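Local coordinates for protein putative phosphosugar isomerase (Clostridium difficile, PDB 3G68) that is a putative phosphosugar isomerase of the double-SIS-domain family, probably binding phosphorylated sugars and perhaps related in activity to the isomerising half of glucosamine-6-phosphate synthase, at residues I262-G266 / N313-P317; I4-M8 / Q319-E324; S256-I262 / T282-I288. The contacts are given in a common frame with arbitrary orientation. Numbering follows the deposited sequence.

Contact 1 (I262-G266 / N313-P317); sequences ILDTG and NFIVP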
loop_
_atom_site.group_PDB
_atom_site.type_symbol
_atom_site.label_atom_id
_atom_site.label_comp_id
_atom_site.label_asym_id
_atom_site.label_seq_id
_atom_site.Cartn_x
_atom_site.Cartn_y
_atom_site.Cartn_z
ATOM N N ILE B 262 3.938 30.304 -44.461
ATOM C CA ILE B 262 2.523 29.930 -44.566
ATOM C C ILE B 262 2.054 29.450 -43.185
ATOM O O ILE B 262 2.573 28.476 -42.639
ATOM C CB ILE B 262 2.265 28.876 -45.665
ATOM C CG1 ILE B 262 2.706 29.465 -47.037
ATOM C CG2 ILE B 262 0.768 28.511 -45.710
ATOM C CD1 ILE B 262 2.372 28.625 -48.283
ATOM N N LEU B 263 1.093 30.178 -42.626
ATOM C CA LEU B 263 0.488 29.861 -41.328
ATOM C C LEU B 263 -0.749 29.039 -41.689
ATOM O O LEU B 263 -1.767 29.586 -42.092
ATOM C CB LEU B 263 0.131 31.158 -40.605
ATOM C CG LEU B 263 1.289 32.139 -40.358
ATOM C CD1 LEU B 263 0.767 33.365 -39.543
ATOM C CD2 LEU B 263 2.409 31.436 -39.627
ATOM N N ASP B 264 -0.607 27.722 -41.609
ATOM C CA ASP B 264 -1.623 26.777 -42.063
ATOM C C ASP B 264 -2.522 26.308 -40.910
ATOM O O ASP B 264 -2.151 25.441 -40.109
ATOM C CB ASP B 264 -0.951 25.599 -42.781
ATOM C CG ASP B 264 -1.950 24.526 -43.226
ATOM O OD1 ASP B 264 -3.162 24.820 -43.332
ATOM O OD2 ASP B 264 -1.508 23.385 -43.455
ATOM N N THR B 265 -3.732 26.856 -40.864
ATOM C CA THR B 265 -4.690 26.514 -39.786
ATOM C C THR B 265 -5.507 25.245 -40.037
ATOM O O THR B 265 -6.313 24.856 -39.182
ATOM C CB THR B 265 -5.652 27.663 -39.481
ATOM O OG1 THR B 265 -6.529 27.855 -40.590
ATOM C CG2 THR B 265 -4.892 28.955 -39.156
ATOM N N GLY B 266 -5.288 24.600 -41.179
ATOM C CA GLY B 266 -5.962 23.366 -41.504
ATOM C C GLY B 266 -7.373 23.525 -42.058
ATOM O O GLY B 266 -8.041 22.520 -42.269
ATOM N N ASN B 313 -1.012 30.960 -29.730
ATOM C CA ASN B 313 0.141 30.166 -30.100
ATOM C C ASN B 313 0.711 30.383 -31.489
ATOM O O ASN B 313 1.899 30.187 -31.661
ATOM C CB ASN B 313 -0.224 28.677 -30.072
ATOM C CG ASN B 313 -0.711 28.176 -28.714
ATOM O OD1 ASN B 313 -1.438 27.194 -28.683
ATOM N ND2 ASN B 313 -0.298 28.806 -27.608
ATOM N N PHE B 314 -0.104 30.766 -32.476
ATOM C CA PHE B 314 0.337 30.650 -33.882
ATOM C C PHE B 314 1.582 31.414 -34.312
ATOM O O PHE B 314 2.421 30.860 -35.036
ATOM C CB PHE B 314 -0.788 30.935 -34.889
ATOM C CG PHE B 314 -0.950 29.845 -35.884
ATOM C CD1 PHE B 314 0.063 29.547 -36.777
ATOM C CD2 PHE B 314 -2.109 29.062 -35.881
ATOM C CE1 PHE B 314 -0.092 28.490 -37.702
ATOM C CE2 PHE B 314 -2.252 28.014 -36.752
ATOM C CZ PHE B 314 -1.236 27.720 -37.658
ATOM N N ILE B 315 1.720 32.661 -33.876
ATOM C CA ILE B 315 2.837 33.477 -34.322
ATOM C C ILE B 315 4.058 33.466 -33.396
ATOM O O ILE B 315 5.042 34.154 -33.670
ATOM C CB ILE B 315 2.427 34.921 -34.719
ATOM C CG1 ILE B 315 1.938 35.750 -33.549
ATOM C CG2 ILE B 315 1.363 34.908 -35.809
ATOM C CD1 ILE B 315 1.827 37.242 -33.939
ATOM N N VAL B 316 4.013 32.668 -32.325
ATOM C CA VAL B 316 5.195 32.492 -31.438
ATOM C C VAL B 316 6.488 32.268 -32.249
ATOM O O VAL B 316 7.487 32.942 -31.987
ATOM C CB VAL B 316 4.964 31.374 -30.376
ATOM C CG1 VAL B 316 6.248 30.989 -29.635
ATOM C CG2 VAL B 316 3.956 31.838 -29.387
ATOM N N PRO B 317 6.486 31.318 -33.212
ATOM C CA PRO B 317 7.693 31.105 -34.036
ATOM C C PRO B 317 8.217 32.321 -34.768
ATOM O O PRO B 317 9.427 32.504 -34.865
ATOM C CB PRO B 317 7.269 30.012 -35.025
ATOM C CG PRO B 317 5.824 29.833 -34.817
ATOM C CD PRO B 317 5.481 30.272 -33.487
#
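Residues 262-266 carry the C-terminal end of strand 258-264 into a loop, and across from them the chain makes a type I turn from Asn313 to Val316, closed by a weak hydrogen bond from Val316 N to Asn313 O (3.3 Å), as helix 316-324 begins. The backbones stay apart: the nearest CA atoms, of Leu263 and Phe314, are 7.5 Å from each other. The ring of Phe314 fills the gap. Its CE1 lies 3.9 Å from Leu263 CB, its CE2 3.7 Å from Thr265 CG2, and its edge meets the backbone where CZ comes within 3.5 Å of Asp264 O. Beside it, Leu263 CD1 touches Ile315 CG2 at 4.1 Å. Asp264, whose CB points away, makes an Asx turn instead, OD1 accepting from Gly266 N at 3.0 Å. Ile219 and Thr223 also touch Leu263. The joint between the central strand of the second SIS-type parallel sheet and a helix start is therefore largely apolar, with a carbonyl at the edge of one bridging aromatic ring.

Contact 2 (I4-M8 / Q319-E324); sequences IQDYM and QLICGE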
loop_
_atom_site.group_PDB
_atom_site.type_symbol
_atom_site.label_atom_id
_atom_site.label_comp_id
_atom_site.label_asym_id
_atom_site.label_seq_id
_atom_site.Cartn_x
_atom_site.Cartn_y
_atom_site.Cartn_z
ATOM N N ILE B 4 13.433 40.326 -26.198
ATOM C CA ILE B 4 12.169 39.885 -26.735
ATOM C C ILE B 4 11.842 38.491 -26.161
ATOM O O ILE B 4 10.723 38.252 -25.721
ATOM C CB ILE B 4 12.237 39.833 -28.293
ATOM C CG1 ILE B 4 12.256 41.258 -28.895
ATOM C CG2 ILE B 4 11.064 39.069 -28.876
ATOM C CD1 ILE B 4 12.667 41.262 -30.431
ATOM N N GLN B 5 12.839 37.601 -26.121
ATOM C CA GLN B 5 12.616 36.228 -25.628
ATOM C C GLN B 5 12.177 36.224 -24.153
ATOM O O GLN B 5 11.297 35.436 -23.783
ATOM C CB GLN B 5 13.847 35.350 -25.789
ATOM C CG GLN B 5 14.366 35.101 -27.227
ATOM C CD GLN B 5 15.421 36.108 -27.728
ATOM O OE1 GLN B 5 15.280 37.320 -27.601
ATOM N NE2 GLN B 5 16.493 35.582 -28.281
ATOM N N ASP B 6 12.791 37.094 -23.339
ATOM C CA ASP B 6 12.426 37.237 -21.927
ATOM C C ASP B 6 10.956 37.621 -21.798
ATOM O O ASP B 6 10.230 37.001 -21.015
ATOM C CB ASP B 6 13.294 38.268 -21.191
ATOM C CG ASP B 6 14.755 37.843 -21.073
ATOM O OD1 ASP B 6 15.058 36.650 -20.909
ATOM O OD2 ASP B 6 15.622 38.718 -21.155
ATOM N N TYR B 7 10.539 38.629 -22.569
ATOM C CA TYR B 7 9.168 39.089 -22.547
ATOM C C TYR B 7 8.212 38.047 -23.081
ATOM O O TYR B 7 7.119 37.930 -22.522
ATOM C CB TYR B 7 8.996 40.429 -23.258
ATOM C CG TYR B 7 9.684 41.588 -22.574
ATOM C CD1 TYR B 7 9.434 41.877 -21.226
ATOM C CD2 TYR B 7 10.517 42.462 -23.286
ATOM C CE1 TYR B 7 10.038 42.963 -20.598
ATOM C CE2 TYR B 7 11.118 43.566 -22.658
ATOM C CZ TYR B 7 10.882 43.793 -21.319
ATOM O OH TYR B 7 11.449 44.863 -20.697
HETATM N N MSE B 8 8.592 37.309 -24.140
HETATM C CA MSE B 8 7.740 36.190 -24.646
HETATM C C MSE B 8 7.553 35.119 -23.551
HETATM O O MSE B 8 6.436 34.758 -23.215
HETATM C CB MSE B 8 8.325 35.546 -25.903
HETATM C CG MSE B 8 8.219 36.419 -27.115
HETATM SE SE MSE B 8 9.139 35.616 -28.602
HETATM C CE MSE B 8 7.669 34.127 -28.841
ATOM N N GLN B 319 7.612 35.591 -33.927
ATOM C CA GLN B 319 8.182 36.488 -32.913
ATOM C C GLN B 319 9.519 36.008 -32.437
ATOM O O GLN B 319 10.393 36.831 -32.149
ATOM C CB GLN B 319 7.239 36.626 -31.719
ATOM C CG GLN B 319 5.964 37.363 -32.042
ATOM C CD GLN B 319 4.877 37.059 -31.055
ATOM O OE1 GLN B 319 4.798 35.941 -30.516
ATOM N NE2 GLN B 319 4.017 38.050 -30.794
ATOM N N LEU B 320 9.724 34.691 -32.329
ATOM C CA LEU B 320 11.028 34.183 -31.909
ATOM C C LEU B 320 12.091 34.476 -32.950
ATOM O O LEU B 320 13.255 34.765 -32.595
ATOM C CB LEU B 320 11.009 32.712 -31.472
ATOM C CG LEU B 320 12.295 32.194 -30.853
ATOM C CD1 LEU B 320 12.756 33.061 -29.638
ATOM C CD2 LEU B 320 12.085 30.758 -30.411
ATOM N N ILE B 321 11.714 34.407 -34.235
ATOM C CA ILE B 321 12.613 34.797 -35.312
ATOM C C ILE B 321 13.035 36.247 -35.109
ATOM O O ILE B 321 14.208 36.549 -35.255
ATOM C CB ILE B 321 12.007 34.626 -36.717
ATOM C CG1 ILE B 321 11.971 33.152 -37.104
ATOM C CG2 ILE B 321 12.856 35.390 -37.771
ATOM C CD1 ILE B 321 11.154 32.838 -38.399
ATOM N N CYS B 322 12.083 37.108 -34.727
ATOM C CA CYS B 322 12.378 38.527 -34.478
ATOM C C CYS B 322 13.391 38.736 -33.365
ATOM O O CYS B 322 14.186 39.672 -33.415
ATOM C CB CYS B 322 11.107 39.333 -34.202
ATOM S SG CYS B 322 9.913 39.352 -35.570
ATOM N N GLY B 323 13.350 37.888 -32.339
ATOM C CA GLY B 323 14.288 37.985 -31.245
ATOM C C GLY B 323 15.659 37.429 -31.592
ATOM O O GLY B 323 16.681 38.015 -31.192
ATOM N N GLU B 324 15.703 36.336 -32.353
ATOM C CA GLU B 324 16.968 35.624 -32.601
ATOM C C GLU B 324 17.794 35.913 -33.863
ATOM O O GLU B 324 19.032 35.959 -33.827
ATOM C CB GLU B 324 16.720 34.129 -32.610
ATOM C CG GLU B 324 16.257 33.576 -31.275
ATOM C CD GLU B 324 16.276 32.024 -31.258
ATOM O OE1 GLU B 324 16.398 31.418 -32.342
ATOM O OE2 GLU B 324 16.162 31.412 -30.164
HETATM O O HOH W 1 16.664 39.246 -28.890
HETATM O O HOH W 2 16.738 32.413 -27.938
#
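Gln319 opens the contact on a helix that meets helix 4-8 at 147°, roughly antiparallel, with the short axes 9.5 Å apart. Its OE1 lies 3.8 Å from CE of selenomethionine Met8 and is hydrogen-bonded to Tyr148, while its backbone O is 4.0 Å from Ile4 CG2. Leu320 follows, its CD1 3.5 Å from Gln5 CG and its N 3.9 Å from Met8 SE; Tyr191 of helix 187-200 touches both Leu320 and Gln5. At Cys322 the carbonyl O is 3.7 Å from Ile4 CD1. Gly323 marks the closest backbone approach, its CA 5.3 Å from Ile4 CA and 3.7 Å from Ile4 CD1. A CB here would clash with Gln5 OE1 and press on Ile4 CG2, so the bare position lets the helices come this near. Two waters finish the polar edge: one donates to Gln5 OE1 (2.7 Å) and Gly323 O (2.6 Å), the other accepts from Gln5 NE2 (3.2 Å) and donates to Glu324 OE2 (2.5 Å). The N-terminal helix 4-20 thus packs on helix 316-324, beside the second parallel sheet of this double-SIS protein, by van der Waals contact at Ile4, Gln5 and Met8, while Gln5 also carries the water-mediated polar links.

Contact 3 (S256-I262 / T282-I288); sequences SDSTIFI and TENVFAI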
loop_
_atom_site.group_PDB
_atom_site.type_symbol
_atom_site.label_atom_id
_atom_site.label_comp_id
_atom_site.label_asym_id
_atom_site.label_seq_id
_atom_site.Cartn_x
_atom_site.Cartn_y
_atom_site.Cartn_z
ATOM N N SER B 256 12.917 33.912 -56.912
ATOM C CA SER B 256 13.741 32.972 -56.155
ATOM C C SER B 256 14.374 33.575 -54.890
ATOM O O SER B 256 14.878 32.839 -54.007
ATOM C CB SER B 256 14.793 32.332 -57.070
ATOM O OG SER B 256 15.773 33.299 -57.348
ATOM N N ASP B 257 14.401 34.892 -54.808
ATOM C CA ASP B 257 14.874 35.588 -53.601
ATOM C C ASP B 257 13.756 35.870 -52.567
ATOM O O ASP B 257 14.037 36.498 -51.526
ATOM C CB ASP B 257 15.544 36.925 -53.969
ATOM C CG ASP B 257 16.966 36.782 -54.521
ATOM O OD1 ASP B 257 17.647 35.735 -54.342
ATOM O OD2 ASP B 257 17.411 37.789 -55.107
ATOM N N SER B 258 12.510 35.451 -52.839
ATOM C CA SER B 258 11.393 35.650 -51.922
ATOM C C SER B 258 11.386 34.569 -50.829
ATOM O O SER B 258 11.649 33.368 -51.115
ATOM C CB SER B 258 10.039 35.514 -52.653
ATOM O OG SER B 258 9.907 36.443 -53.722
ATOM N N THR B 259 11.074 34.999 -49.612
ATOM C CA THR B 259 10.828 34.131 -48.471
ATOM C C THR B 259 9.338 34.212 -48.170
ATOM O O THR B 259 8.762 35.330 -48.093
ATOM C CB THR B 259 11.641 34.535 -47.265
ATOM O OG1 THR B 259 13.041 34.402 -47.570
ATOM C CG2 THR B 259 11.288 33.631 -46.050
ATOM N N ILE B 260 8.727 33.048 -47.950
ATOM C CA ILE B 260 7.284 32.963 -47.635
ATOM C C ILE B 260 7.045 32.040 -46.456
ATOM O O ILE B 260 7.567 30.921 -46.397
ATOM C CB ILE B 260 6.359 32.464 -48.797
ATOM C CG1 ILE B 260 6.633 33.197 -50.102
ATOM C CG2 ILE B 260 4.881 32.665 -48.423
ATOM C CD1 ILE B 260 7.810 32.683 -50.815
ATOM N N PHE B 261 6.268 32.555 -45.491
ATOM C CA PHE B 261 5.835 31.812 -44.309
ATOM C C PHE B 261 4.346 31.573 -44.508
ATOM O O PHE B 261 3.599 32.543 -44.753
ATOM C CB PHE B 261 6.054 32.577 -43.019
ATOM C CG PHE B 261 7.474 32.721 -42.673
ATOM C CD1 PHE B 261 8.153 31.660 -42.078
ATOM C CD2 PHE B 261 8.166 33.877 -42.974
ATOM C CE1 PHE B 261 9.486 31.750 -41.768
ATOM C CE2 PHE B 261 9.529 33.994 -42.643
ATOM C CZ PHE B 261 10.186 32.928 -42.038
ATOM N N ILE B 262 3.938 30.304 -44.461
ATOM C CA ILE B 262 2.523 29.930 -44.566
ATOM C C ILE B 262 2.054 29.450 -43.185
ATOM O O ILE B 262 2.573 28.476 -42.639
ATOM C CB ILE B 262 2.265 28.876 -45.665
ATOM C CG1 ILE B 262 2.706 29.465 -47.037
ATOM C CG2 ILE B 262 0.768 28.511 -45.710
ATOM C CD1 ILE B 262 2.372 28.625 -48.283
ATOM N N THR B 282 10.578 29.518 -55.541
ATOM C CA THR B 282 11.540 29.822 -54.474
ATOM C C THR B 282 11.713 28.631 -53.541
ATOM O O THR B 282 10.750 27.880 -53.289
ATOM C CB THR B 282 11.123 31.086 -53.641
ATOM O OG1 THR B 282 12.002 31.252 -52.513
ATOM C CG2 THR B 282 9.685 30.993 -53.162
ATOM N N GLU B 283 12.947 28.477 -53.062
ATOM C CA GLU B 283 13.312 27.414 -52.134
ATOM C C GLU B 283 13.081 27.862 -50.676
ATOM O O GLU B 283 13.334 27.102 -49.725
ATOM C CB GLU B 283 14.771 26.981 -52.391
ATOM C CG GLU B 283 14.976 26.449 -53.826
ATOM C CD GLU B 283 16.363 25.884 -54.108
ATOM O OE1 GLU B 283 16.554 25.325 -55.227
ATOM O OE2 GLU B 283 17.251 25.994 -53.241
ATOM N N ASN B 284 12.578 29.087 -50.494
ATOM C CA ASN B 284 12.348 29.674 -49.179
ATOM C C ASN B 284 10.901 29.703 -48.730
ATOM O O ASN B 284 10.414 30.748 -48.262
ATOM C CB ASN B 284 12.940 31.099 -49.189
ATOM C CG ASN B 284 14.342 31.117 -49.726
ATOM O OD1 ASN B 284 15.190 30.342 -49.285
ATOM N ND2 ASN B 284 14.590 31.965 -50.720
ATOM N N VAL B 285 10.203 28.564 -48.865
ATOM C CA VAL B 285 8.818 28.430 -48.403
ATOM C C VAL B 285 8.828 27.612 -47.075
ATOM O O VAL B 285 9.352 26.492 -47.009
ATOM C CB VAL B 285 7.863 27.809 -49.443
ATOM C CG1 VAL B 285 6.436 27.792 -48.831
ATOM C CG2 VAL B 285 7.870 28.621 -50.768
ATOM N N PHE B 286 8.266 28.185 -46.020
ATOM C CA PHE B 286 8.239 27.559 -44.673
ATOM C C PHE B 286 6.787 27.479 -44.233
ATOM O O PHE B 286 6.140 28.504 -44.107
ATOM C CB PHE B 286 9.026 28.408 -43.650
ATOM C CG PHE B 286 10.447 28.693 -44.054
ATOM C CD1 PHE B 286 11.486 27.843 -43.666
ATOM C CD2 PHE B 286 10.757 29.814 -44.797
ATOM C CE1 PHE B 286 12.774 28.092 -44.047
ATOM C CE2 PHE B 286 12.078 30.066 -45.180
ATOM C CZ PHE B 286 13.070 29.210 -44.807
ATOM N N ALA B 287 6.270 26.262 -44.022
ATOM C CA ALA B 287 4.884 26.080 -43.569
ATOM C C ALA B 287 4.848 25.756 -42.089
ATOM O O ALA B 287 5.633 24.976 -41.610
ATOM C CB ALA B 287 4.190 24.996 -44.376
ATOM N N ILE B 288 3.928 26.391 -41.381
ATOM C CA ILE B 288 3.779 26.240 -39.941
ATOM C C ILE B 288 2.339 25.786 -39.642
ATOM O O ILE B 288 1.376 26.446 -40.049
ATOM C CB ILE B 288 4.042 27.596 -39.216
ATOM C CG1 ILE B 288 5.475 28.097 -39.496
ATOM C CG2 ILE B 288 3.731 27.447 -37.753
ATOM C CD1 ILE B 288 5.801 29.512 -38.995
HETATM O O HOH W 3 15.107 30.207 -53.953
#
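Ser256 is joined to the other segment through a water that donates to its O (2.6 Å) and accepts from Glu283 N (2.9 Å). Ser258 O accepts two side-chain hydrogen bonds, from Thr282 OG1 at 2.6 Å and Asn284 ND2 at 3.3 Å; Thr282 OG1 also accepts from Asn284 N (3.0 Å), an ST turn that leads into the second strand. The hydroxyl of Ser258 is held elsewhere, by Glu210. Thr259 sends its CG2 to the edge of the Phe286 ring, 3.8 Å from CE2. From Ile260 on the ladder is regular and parallel: Ile260 N to Asn284 O (2.9 Å) and Phe286 N to Ile260 O (2.8 Å). The side chain of Ile260 lies on the face shared with Val285, its CD1 4.1 Å from Val285 CG2 and 3.4 Å from Thr282 CG2. Phe261 lies on the other face with Phe286, their ring planes at 24° but slid aside, with centroids 5.3 Å apart and little overlap. Ile262 closes the run, its N bonding to Phe286 O (2.9 Å) and its O accepting from Ile288 N (2.8 Å), while helix 271-279 covers its face. These strands belong to a beta-alpha-beta crossover, as in the parallel sheet of an SIS domain: main-chain bonds fix the register, polar side chains secure the entry, and apolar side chains make up most of both faces.

Overall arrangement
Contact 3 lies within the sheet, contact 1 links it to the start of helix 316-324, and contact 2 links that helix to the N-terminal helix. Contacts 1 and 3 share Ile262 and strand 258-264, their centres about 14 Å apart; the ladder probably continues with a hydrogen bond from Asp264 N to Ile288 O, 2.8 Å, and Phe314 CE1 lies 3.4 Å from that same Ile288 O. Contacts 1 and 2 both use helix 316-324, with centres about 16 Å apart and Val316 O 3.4 Å from Met8 CE. Contacts 2 and 3, about 21 Å apart between centres, still meet where Ile321 CD1 lies 3.8 Å from Phe261 CZ. Helix 316-324 thus stands between the N-terminal helix and the sheet.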